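Local coordinates for dihydroneopterin triphosphate diphosphatase (Escherichia coli O157:H7, PDB 5U7F), which probably hydrolyses dihydroneopterin triphosphate to dihydroneopterin monophosphate and pyrophosphate in folate biosynthesis, as a metal-dependent Nudix hydrolase, at residues Arg77-Glu82 with Asn98-Phe103; Arg8-Leu13 with Gly41-Gly46; Ile16-Thr21 with Pro108-Ile113; Lys22-Leu27 with Leu124-Ala129. All coordinates share one frame; numbering follows the deposited sequence.

Interaction 1. Residues Arg77-Glu82 with Asn98-Phe103; sequences RTVEFE and NTESWF. With SO4 (sulfate ion), chain B.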
# COMPACT_ATOMS: atom_id res chain seq x y z
N ARG A 77 10.52 -3.99 7.71
CA ARG A 77 11.13 -2.77 7.23
C ARG A 77 10.23 -1.58 7.54
O ARG A 77 9.00 -1.66 7.41
CB ARG A 77 11.43 -2.86 5.73
CG ARG A 77 12.54 -3.89 5.41
CD ARG A 77 13.56 -3.39 4.40
NE ARG A 77 13.98 -2.02 4.69
CZ ARG A 77 14.38 -1.14 3.78
NH1 ARG A 77 14.42 -1.47 2.49
NH2 ARG A 77 14.74 0.08 4.15
N THR A 78 10.86 -0.49 7.96
CA THR A 78 10.20 0.78 8.23
C THR A 78 11.07 1.88 7.62
O THR A 78 12.30 1.90 7.81
CB THR A 78 10.03 1.04 9.75
OG1 THR A 78 9.09 0.12 10.30
CG2 THR A 78 9.52 2.43 10.03
N VAL A 79 10.45 2.79 6.88
CA VAL A 79 11.16 3.94 6.32
C VAL A 79 10.41 5.20 6.71
O VAL A 79 9.27 5.13 7.14
CB VAL A 79 11.27 3.85 4.80
CG1 VAL A 79 12.14 2.65 4.41
CG2 VAL A 79 9.87 3.75 4.20
N GLU A 80 11.07 6.34 6.55
CA GLU A 80 10.49 7.65 6.83
C GLU A 80 10.71 8.55 5.62
O GLU A 80 11.78 8.56 5.04
CB GLU A 80 11.11 8.26 8.08
CG GLU A 80 10.48 9.59 8.46
CD GLU A 80 11.24 10.32 9.56
OE1 GLU A 80 11.32 9.79 10.69
OE2 GLU A 80 11.77 11.43 9.30
N PHE A 81 9.67 9.25 5.20
CA PHE A 81 9.80 10.08 4.02
C PHE A 81 9.03 11.37 4.19
O PHE A 81 8.17 11.50 5.08
CB PHE A 81 9.33 9.33 2.76
CG PHE A 81 7.94 8.78 2.83
CD1 PHE A 81 6.83 9.57 2.56
CD2 PHE A 81 7.74 7.43 3.08
CE1 PHE A 81 5.55 9.02 2.61
CE2 PHE A 81 6.49 6.90 3.12
CZ PHE A 81 5.41 7.69 2.88
N GLU A 82 9.37 12.32 3.33
CA GLU A 82 8.72 13.61 3.30
C GLU A 82 7.37 13.46 2.63
O GLU A 82 7.24 12.87 1.54
CB GLU A 82 9.59 14.62 2.57
CG GLU A 82 8.99 16.05 2.48
CD GLU A 82 9.17 16.87 3.76
OE1 GLU A 82 10.00 16.50 4.62
OE2 GLU A 82 8.44 17.91 3.91
N ASN A 98 6.48 11.21 7.28
CA ASN A 98 5.61 10.05 7.47
C ASN A 98 6.47 8.82 7.65
O ASN A 98 7.46 8.66 6.95
CB ASN A 98 4.65 9.83 6.31
CG ASN A 98 3.73 8.62 6.57
OD1 ASN A 98 2.65 8.75 7.14
ND2 ASN A 98 4.20 7.44 6.21
N THR A 99 6.12 8.00 8.63
CA THR A 99 6.84 6.77 8.89
C THR A 99 5.96 5.59 8.42
O THR A 99 4.81 5.45 8.84
CB THR A 99 7.18 6.61 10.37
OG1 THR A 99 7.98 7.73 10.80
CG2 THR A 99 7.96 5.35 10.58
N GLU A 100 6.53 4.72 7.60
CA GLU A 100 5.78 3.70 6.89
C GLU A 100 6.37 2.31 7.13
O GLU A 100 7.56 2.12 6.88
CB GLU A 100 5.82 3.98 5.40
CG GLU A 100 5.13 2.98 4.49
CD GLU A 100 5.32 3.34 3.01
OE1 GLU A 100 6.42 3.11 2.45
OE2 GLU A 100 4.36 3.89 2.41
N SER A 101 5.54 1.38 7.57
CA SER A 101 5.96 -0.03 7.74
C SER A 101 5.44 -0.92 6.62
O SER A 101 4.28 -0.80 6.21
CB SER A 101 5.50 -0.55 9.11
OG SER A 101 6.14 0.20 10.11
N TRP A 102 6.29 -1.85 6.15
CA TRP A 102 6.00 -2.59 4.92
C TRP A 102 5.49 -3.98 5.22
O TRP A 102 6.00 -4.67 6.10
CB TRP A 102 7.25 -2.72 4.02
CG TRP A 102 7.78 -1.46 3.45
CD1 TRP A 102 7.21 -0.21 3.52
CD2 TRP A 102 9.00 -1.30 2.74
NE1 TRP A 102 8.00 0.70 2.89
CE2 TRP A 102 9.10 0.06 2.39
CE3 TRP A 102 10.03 -2.16 2.36
CZ2 TRP A 102 10.17 0.57 1.68
CZ3 TRP A 102 11.09 -1.65 1.64
CH2 TRP A 102 11.16 -0.29 1.32
N PHE A 103 4.50 -4.40 4.44
CA PHE A 103 3.96 -5.77 4.45
C PHE A 103 3.85 -6.29 3.00
O PHE A 103 3.80 -5.52 2.03
CB PHE A 103 2.59 -5.81 5.13
CG PHE A 103 2.60 -5.40 6.57
CD1 PHE A 103 2.63 -4.06 6.93
CD2 PHE A 103 2.61 -6.36 7.57
CE1 PHE A 103 2.65 -3.69 8.27
CE2 PHE A 103 2.63 -5.99 8.92
CZ PHE A 103 2.65 -4.68 9.26
S SO4 B . 12.81 12.02 1.48
O1 SO4 B . 13.30 13.22 0.79
O2 SO4 B . 12.77 12.28 2.91
O3 SO4 B . 11.45 11.75 0.99
O4 SO4 B . 13.69 10.90 1.19
O HOH W 1 7.31 -4.18 8.45
O HOH W 2 10.48 7.38 12.23
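Phe81 has CG between the backbone N and the carbonyl carbon (chi1 55°), and its ring lies beside Asn98 and Glu100. Asn98 has CG anti to its backbone N (chi1 -178°) and runs beside the ring. Its CB lies over one ring face, and its ND2, hydrogen-bonded to Ser11 OG, is 3.6 Å from Phe81 CZ. The Glu100 carboxylate comes to the ring edge, with CD 3.7 Å from Phe81 CE2. Trp102 NE1 donates to Glu100 OE1 at 2.9 Å, nearly in the indole plane, and Ser137 also bonds that oxygen. Arg77 runs alongside Trp102, with NH1 3.4 Å from Trp102 CZ3, and NH1 is also bonded to Gln140. On the other face, Thr78 OG1 and Ser101 OG share a hydrogen bond of 3.0 Å. The strands are antiparallel, and Val79 and Phe81 form hydrogen-bonded pairs with Glu100 and Asn98. A sulfate, probably from the crystallisation liquor, accepts from Glu82 N at O3, 3.2 Å away. Phe81 and Glu82 belong to the predicted substrate site. Trp102 NE1 and Ser137 OG together grip Glu100 OE1 and hold the carboxylate at the edge of the Phe81 ring, next to that site.

Interaction 2. Residues Arg8-Leu13 with Gly41-Gly46; sequences RPVSIL and GSVEEG. With SO4 (sulfate ion), chain C.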
# COMPACT_ATOMS: atom_id res chain seq x y z
N ARG A 8 -2.94 10.40 10.30
CA ARG A 8 -1.83 10.16 11.23
C ARG A 8 -0.54 9.93 10.43
O ARG A 8 -0.57 9.25 9.41
CB ARG A 8 -2.12 8.97 12.14
CG ARG A 8 -3.39 9.10 13.00
CD ARG A 8 -3.13 8.73 14.49
NE ARG A 8 -2.38 7.49 14.63
CZ ARG A 8 -1.07 7.39 14.90
NH1 ARG A 8 -0.31 8.47 15.09
NH2 ARG A 8 -0.51 6.18 14.98
N PRO A 9 0.60 10.45 10.90
CA PRO A 9 1.86 10.28 10.16
C PRO A 9 2.61 8.96 10.49
O PRO A 9 3.83 8.92 10.51
CB PRO A 9 2.67 11.48 10.59
CG PRO A 9 2.21 11.73 11.98
CD PRO A 9 0.77 11.39 12.02
N VAL A 10 1.83 7.92 10.76
CA VAL A 10 2.30 6.56 10.95
C VAL A 10 1.41 5.71 10.06
O VAL A 10 0.19 5.73 10.18
CB VAL A 10 2.22 6.11 12.42
CG1 VAL A 10 2.58 4.62 12.57
CG2 VAL A 10 3.13 6.94 13.30
N SER A 11 2.02 5.02 9.11
CA SER A 11 1.25 4.32 8.09
C SER A 11 1.83 2.93 7.78
O SER A 11 2.90 2.56 8.27
CB SER A 11 1.19 5.17 6.82
OG SER A 11 2.45 5.16 6.16
N ILE A 12 1.07 2.19 6.99
CA ILE A 12 1.47 0.89 6.50
C ILE A 12 1.37 0.88 4.99
O ILE A 12 0.65 1.69 4.38
CB ILE A 12 0.63 -0.26 7.12
CG1 ILE A 12 -0.87 -0.09 6.93
CG2 ILE A 12 0.93 -0.37 8.62
CD1 ILE A 12 -1.39 -0.55 5.60
N LEU A 13 2.17 0.02 4.38
CA LEU A 13 2.17 -0.22 2.95
C LEU A 13 2.02 -1.73 2.77
O LEU A 13 2.74 -2.47 3.42
CB LEU A 13 3.46 0.27 2.30
CG LEU A 13 3.80 -0.24 0.90
CD1 LEU A 13 3.02 0.56 -0.06
CD2 LEU A 13 5.28 -0.11 0.62
N GLY A 41 -2.15 2.99 4.22
CA GLY A 41 -3.14 3.53 5.13
C GLY A 41 -2.52 3.91 6.45
O GLY A 41 -1.50 3.33 6.83
N SER A 42 -3.14 4.87 7.13
CA SER A 42 -2.72 5.28 8.48
C SER A 42 -3.01 4.22 9.53
O SER A 42 -4.03 3.53 9.47
CB SER A 42 -3.41 6.59 8.90
OG SER A 42 -2.97 7.69 8.13
N VAL A 43 -2.08 4.08 10.48
CA VAL A 43 -2.29 3.29 11.69
C VAL A 43 -3.04 4.12 12.70
O VAL A 43 -2.53 5.14 13.18
CB VAL A 43 -0.95 2.84 12.31
CG1 VAL A 43 -1.18 1.95 13.52
CG2 VAL A 43 -0.13 2.14 11.27
N GLU A 44 -4.25 3.69 13.05
CA GLU A 44 -5.08 4.46 13.97
C GLU A 44 -4.73 4.19 15.42
O GLU A 44 -4.14 3.18 15.77
CB GLU A 44 -6.56 4.15 13.74
CG GLU A 44 -7.03 4.44 12.32
CD GLU A 44 -6.88 5.91 11.92
OE1 GLU A 44 -6.81 6.78 12.82
OE2 GLU A 44 -6.85 6.21 10.70
N GLU A 45 -5.14 5.11 16.28
CA GLU A 45 -4.84 5.00 17.70
C GLU A 45 -5.43 3.69 18.25
O GLU A 45 -6.56 3.31 17.93
CB GLU A 45 -5.38 6.22 18.47
CG GLU A 45 -4.31 6.92 19.33
CD GLU A 45 -4.66 8.36 19.69
OE1 GLU A 45 -5.16 8.59 20.82
OE2 GLU A 45 -4.39 9.28 18.88
N GLY A 46 -4.65 2.98 19.04
CA GLY A 46 -5.09 1.72 19.60
C GLY A 46 -4.93 0.47 18.74
O GLY A 46 -5.16 -0.62 19.25
S SO4 C . -5.56 6.02 4.11
O1 SO4 C . -4.25 6.63 3.83
O2 SO4 C . -6.59 7.00 3.79
O3 SO4 C . -5.71 4.79 3.31
O4 SO4 C . -5.66 5.69 5.53
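Arg8 reaches across to the backbone of Val43, and its guanidinium meets the carbonyl oxygen with its edge. NE lies 2.8 Å from Val43 O, and NH2 lies 2.9 Å from the same Val43 O. Both bonds are weak because they are bent, with N-H...O angles of 127° and 123°. The side chain bends at chi2 and chi3 on its way there. The carboxylate of Glu44 stands steeply to the guanidinium, with the planes 79° apart. Its OE1 stays 4.8 Å from Arg8 NE, so the opposite charges are near but not in contact.

Val43 CB points toward strand 10-13. Val43 CG2 lies 3.8 Å from Ile12 CG2, and these two side chains cross at about a right angle. Val10 CG1 touches the same methyl from an oblique direction. Ala52 of helix 49-61 also packs on Val43.

The backbones pair as short antiparallel strands at Ser11 with Ser42 and Ile12 with Gly41. Ile12 and Gly41 exchange two hydrogen bonds. Val43 N, just past the strand, donates to Val10 O at 2.8 Å. Ser42 N donates to O4 of a sulfate at 3.1 Å.

Residues 41-46 open the Nudix box, and the nearest atom of Gly41 is about 4 Å from a bound cobalt ion. The paired backbone ties the start of this motif to strand 10-18. The sulfate probably comes from the crystallisation liquor. Ser42 N thus holds an anion together with Lys7, a substrate-binding residue by similarity.

Interaction 3. Residues Ile16-Thr21 with Pro108-Ile113; sequences IYAQDT and PHERQI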
# COMPACT_ATOMS: atom_id res chain seq x y z
N ILE A 16 0.75 -5.97 -2.66
CA ILE A 16 -0.04 -7.09 -3.16
C ILE A 16 0.46 -7.56 -4.52
O ILE A 16 0.67 -6.79 -5.45
CB ILE A 16 -1.54 -6.71 -3.24
CG1 ILE A 16 -2.06 -6.39 -1.85
CG2 ILE A 16 -2.37 -7.86 -3.86
CD1 ILE A 16 -3.51 -6.01 -1.75
N TYR A 17 0.65 -8.87 -4.64
CA TYR A 17 1.14 -9.43 -5.89
C TYR A 17 0.65 -10.86 -6.05
O TYR A 17 0.25 -11.50 -5.10
CB TYR A 17 2.65 -9.37 -5.97
CG TYR A 17 3.38 -10.31 -5.02
CD1 TYR A 17 3.51 -10.01 -3.67
CD2 TYR A 17 3.93 -11.50 -5.48
CE1 TYR A 17 4.18 -10.86 -2.80
CE2 TYR A 17 4.59 -12.36 -4.63
CZ TYR A 17 4.71 -12.04 -3.29
OH TYR A 17 5.38 -12.89 -2.44
N ALA A 18 0.62 -11.30 -7.30
CA ALA A 18 0.19 -12.65 -7.59
C ALA A 18 1.39 -13.56 -7.60
O ALA A 18 2.36 -13.29 -8.31
CB ALA A 18 -0.53 -12.72 -8.92
N GLN A 19 1.30 -14.66 -6.87
CA GLN A 19 2.39 -15.64 -6.81
C GLN A 19 2.73 -16.29 -8.17
O GLN A 19 3.89 -16.47 -8.50
CB GLN A 19 2.04 -16.73 -5.82
CG GLN A 19 3.17 -17.77 -5.61
CD GLN A 19 4.50 -17.16 -5.15
OE1 GLN A 19 4.52 -16.16 -4.43
NE2 GLN A 19 5.61 -17.76 -5.56
N ASP A 20 1.73 -16.66 -8.96
CA ASP A 20 2.05 -17.34 -10.21
C ASP A 20 2.69 -16.41 -11.27
O ASP A 20 3.71 -16.77 -11.85
CB ASP A 20 0.80 -18.04 -10.75
CG ASP A 20 -0.29 -17.08 -11.18
OD1 ASP A 20 -0.14 -15.85 -10.98
OD2 ASP A 20 -1.31 -17.57 -11.71
N THR A 21 2.16 -15.20 -11.48
CA THR A 21 2.70 -14.31 -12.50
C THR A 21 3.74 -13.31 -11.99
O THR A 21 4.49 -12.72 -12.77
CB THR A 21 1.62 -13.46 -13.15
OG1 THR A 21 1.01 -12.63 -12.14
CG2 THR A 21 0.57 -14.36 -13.85
N PRO A 108 -2.75 -16.19 -4.75
CA PRO A 108 -2.31 -17.29 -5.60
C PRO A 108 -2.35 -16.97 -7.09
O PRO A 108 -1.50 -17.47 -7.84
CB PRO A 108 -3.28 -18.43 -5.26
CG PRO A 108 -4.43 -17.79 -4.59
CD PRO A 108 -3.91 -16.56 -3.92
N HIS A 109 -3.30 -16.13 -7.49
CA HIS A 109 -3.49 -15.73 -8.88
C HIS A 109 -3.89 -14.26 -8.94
O HIS A 109 -4.41 -13.71 -7.97
CB HIS A 109 -4.59 -16.57 -9.56
CG HIS A 109 -4.36 -18.06 -9.52
ND1 HIS A 109 -3.54 -18.72 -10.41
CD2 HIS A 109 -4.84 -19.00 -8.68
CE1 HIS A 109 -3.54 -20.01 -10.13
NE2 HIS A 109 -4.31 -20.21 -9.08
N GLU A 110 -3.69 -13.64 -10.09
CA GLU A 110 -4.31 -12.34 -10.35
C GLU A 110 -5.81 -12.56 -10.19
O GLU A 110 -6.31 -13.68 -10.40
CB GLU A 110 -3.94 -11.81 -11.75
CG GLU A 110 -2.43 -11.68 -11.91
CD GLU A 110 -2.00 -11.18 -13.26
OE1 GLU A 110 -2.85 -10.73 -14.05
OE2 GLU A 110 -0.78 -11.23 -13.53
N ARG A 111 -6.52 -11.53 -9.74
CA ARG A 111 -7.98 -11.61 -9.66
C ARG A 111 -8.61 -10.27 -9.93
O ARG A 111 -7.96 -9.24 -10.04
CB ARG A 111 -8.44 -12.10 -8.28
CG ARG A 111 -8.10 -11.15 -7.15
CD ARG A 111 -8.81 -11.46 -5.86
NE ARG A 111 -8.18 -12.57 -5.15
CZ ARG A 111 -8.55 -12.99 -3.94
NH1 ARG A 111 -9.54 -12.38 -3.29
NH2 ARG A 111 -7.91 -14.01 -3.38
N GLN A 112 -9.93 -10.31 -9.97
CA GLN A 112 -10.73 -9.15 -10.27
C GLN A 112 -10.93 -8.41 -8.95
O GLN A 112 -11.34 -9.02 -7.97
CB GLN A 112 -12.05 -9.60 -10.91
CG GLN A 112 -11.86 -10.63 -12.08
CD GLN A 112 -11.52 -12.09 -11.64
OE1 GLN A 112 -11.73 -12.50 -10.49
NE2 GLN A 112 -10.97 -12.88 -12.59
N ILE A 113 -10.59 -7.12 -8.91
CA ILE A 113 -10.60 -6.34 -7.68
C ILE A 113 -11.74 -5.32 -7.62
O ILE A 113 -11.92 -4.52 -8.53
CB ILE A 113 -9.24 -5.56 -7.52
CG1 ILE A 113 -8.04 -6.51 -7.49
CG2 ILE A 113 -9.24 -4.69 -6.25
CD1 ILE A 113 -8.05 -7.47 -6.34
O HOH W 3 -3.24 -15.32 -12.36
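His109 and Asp20 join the two loops through a hydrogen bond from ND1 to OD2, 2.8 Å long. The ring and carboxylate planes are 79° apart. The donor approaches OD2 from above the carboxylate plane, 52° out of it. Asp20 CG sits between its backbone N and carbonyl carbon (chi1 66°), which puts CG 3.7 Å from His109 ND1. Water 3 also donates to Asp20 OD2 at 3.0 Å. The same water accepts from Glu110 N at 2.9 Å, so it links the side chain of one loop to the backbone of the other.

Thr21 OG1 donates to the anti lone pair of Glu110 OE2 at 2.7 Å. Arg23 forms a salt bridge to this same carboxylate oxygen. The Thr21 hydroxyl also accepts from Arg23 N. Ala18 CB packs 3.7 Å from Glu110 CG.

This is a surface contact away from the metal and substrate sites. It joins the turn linking strands 10-18 and 23-29, which pair locally through Ile16 and Leu25, to the loop that follows strand 97-107. A His-carboxylate hydrogen bond and a Thr-Glu bond tie these two loops at one end of the mixed sheet of the Nudix fold.

Interaction 4. Residues Lys22-Leu27 with Leu124-Ala129; sequences KRVLML and LDAPAA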
# COMPACT_ATOMS: atom_id res chain seq x y z
N LYS A 22 3.74 -13.12 -10.67
CA LYS A 22 4.54 -12.08 -10.01
C LYS A 22 4.12 -10.69 -10.47
O LYS A 22 4.88 -9.75 -10.37
CB LYS A 22 6.02 -12.29 -10.27
CG LYS A 22 6.52 -13.64 -9.80
CD LYS A 22 6.33 -13.78 -8.29
CE LYS A 22 7.27 -14.81 -7.69
NZ LYS A 22 7.07 -16.15 -8.31
N ARG A 23 2.90 -10.55 -10.97
CA ARG A 23 2.43 -9.22 -11.30
C ARG A 23 2.00 -8.53 -10.01
O ARG A 23 1.57 -9.19 -9.07
CB ARG A 23 1.29 -9.27 -12.32
CG ARG A 23 1.77 -9.41 -13.76
CD ARG A 23 0.74 -8.80 -14.76
NE ARG A 23 0.99 -9.21 -16.12
CZ ARG A 23 0.63 -10.39 -16.62
NH1 ARG A 23 -0.01 -11.28 -15.86
NH2 ARG A 23 0.91 -10.69 -17.88
N VAL A 24 2.08 -7.20 -10.01
CA VAL A 24 1.81 -6.33 -8.86
C VAL A 24 0.57 -5.48 -9.10
O VAL A 24 0.43 -4.87 -10.15
CB VAL A 24 3.01 -5.43 -8.58
CG1 VAL A 24 2.75 -4.48 -7.47
CG2 VAL A 24 4.20 -6.31 -8.23
N LEU A 25 -0.33 -5.51 -8.13
CA LEU A 25 -1.58 -4.79 -8.17
C LEU A 25 -1.35 -3.33 -7.84
O LEU A 25 -0.87 -3.02 -6.76
CB LEU A 25 -2.56 -5.42 -7.19
CG LEU A 25 -3.86 -4.64 -7.00
CD1 LEU A 25 -4.68 -4.59 -8.28
CD2 LEU A 25 -4.67 -5.15 -5.85
N MET A 26 -1.68 -2.45 -8.77
CA MET A 26 -1.49 -1.02 -8.56
C MET A 26 -2.81 -0.29 -8.70
O MET A 26 -3.64 -0.61 -9.58
CB MET A 26 -0.47 -0.50 -9.55
CG MET A 26 0.89 -1.15 -9.39
SD MET A 26 1.67 -0.82 -7.77
CE MET A 26 1.89 0.94 -7.94
N LEU A 27 -2.99 0.70 -7.82
CA LEU A 27 -4.27 1.34 -7.63
C LEU A 27 -4.11 2.84 -7.84
O LEU A 27 -3.17 3.43 -7.36
CB LEU A 27 -4.81 1.05 -6.23
CG LEU A 27 -4.90 -0.41 -5.79
CD1 LEU A 27 -5.08 -0.52 -4.30
CD2 LEU A 27 -6.06 -1.04 -6.48
N LEU A 124 0.44 -5.24 -13.05
CA LEU A 124 1.63 -4.91 -13.81
C LEU A 124 2.79 -5.79 -13.41
O LEU A 124 2.89 -6.18 -12.25
CB LEU A 124 2.03 -3.45 -13.55
CG LEU A 124 0.98 -2.41 -13.90
CD1 LEU A 124 1.29 -1.06 -13.24
CD2 LEU A 124 0.94 -2.28 -15.40
N ASP A 125 3.71 -6.05 -14.34
CA ASP A 125 4.94 -6.72 -13.94
C ASP A 125 5.68 -5.80 -12.98
O ASP A 125 5.53 -4.55 -13.03
CB ASP A 125 5.83 -7.10 -15.13
CG ASP A 125 6.29 -5.91 -15.94
OD1 ASP A 125 7.30 -5.25 -15.57
OD2 ASP A 125 5.66 -5.66 -16.99
N ALA A 126 6.45 -6.40 -12.10
CA ALA A 126 6.97 -5.69 -10.93
C ALA A 126 7.85 -4.49 -11.31
O ALA A 126 7.71 -3.42 -10.71
CB ALA A 126 7.72 -6.66 -10.02
N PRO A 127 8.75 -4.65 -12.29
CA PRO A 127 9.55 -3.50 -12.73
C PRO A 127 8.70 -2.35 -13.23
O PRO A 127 9.08 -1.20 -13.04
CB PRO A 127 10.40 -4.07 -13.86
CG PRO A 127 10.54 -5.50 -13.53
CD PRO A 127 9.23 -5.90 -12.92
N ALA A 128 7.57 -2.66 -13.87
CA ALA A 128 6.70 -1.61 -14.40
C ALA A 128 5.95 -0.94 -13.27
O ALA A 128 5.76 0.29 -13.29
CB ALA A 128 5.73 -2.18 -15.41
N ALA A 129 5.49 -1.73 -12.30
CA ALA A 129 4.76 -1.18 -11.17
C ALA A 129 5.71 -0.27 -10.43
O ALA A 129 5.33 0.84 -10.02
CB ALA A 129 4.23 -2.27 -10.27
O HOH W 4 6.76 -9.23 -12.00
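Ala129 CB fits against Met26 and Val24, and these three side chains make the apolar centre of the contact. The methyl lies 3.6 Å from Met26 CG and 3.8 Å from Val24 CB. Met26 CG is anti to the carbonyl carbon (chi1 -61°), which puts it against the Ala129 methyl and Leu124 CD1. The chain then bends at chi2 and chi3, and SD also comes near the Ala129 methyl. Leu124 approaches Met26 at about a right angle, with CD1 3.9 Å from Met26 CG. Val24 CG2 meets Ala126 CB at 4.0 Å. Val146 and Ile142 of helix 136-147 extend this apolar layer: Val146 touches both Val24 and Ala126, and Ile142 touches Ala126.

The backbones beside this core belong to the mixed sheet of the Nudix fold. Strand 118-125 is its outermost strand on this side, and it runs antiparallel to strand 23-29. Val24 and Leu124 form a hydrogen-bonded pair. Val24 N donates to Leu124 O at 2.6 Å in an almost straight bond (174°), and Leu124 N returns a bond to Val24 O.

The chain then leaves the sheet and enters helix 126-132. Asp125 takes the N-cap position, and its OD1 accepts from Ala128 N at 3.1 Å, with the donor above the carboxylate plane. Arg23 CB and CG touch Leu124 O, and CG also approaches Asp125 N, while the guanidinium is engaged by Glu110. At the outer edge, water 4 donates to Lys22 O and accepts from Ala126 N, 2.8 Å from that nitrogen.

Overall arrangement
All four interactions reach one mixed sheet, ordered 72-82, 97-107, 10-18, 36-42, 23-29, 118-125. Interaction 1 lies at one outer strand and interaction 4 at the other, with centres about 20 Å apart. Interactions 1 and 2 touch through strands 97-107 and 10-18, and their centres are about 10 Å apart. Interactions 3 and 4 are equally close and are tied by a probable hydrogen bond from Ala18 N to Arg23 O. Interactions 2 and 3 share strand 10-18 but lie about 25 Å apart. Along the chain, interaction 2 closes before interaction 1 opens, interaction 1 is nested within 3 and 4, and interactions 2, 3 and 4 cross. Interactions 1 and 2 border the substrate and metal region; interaction 3 lies away from it.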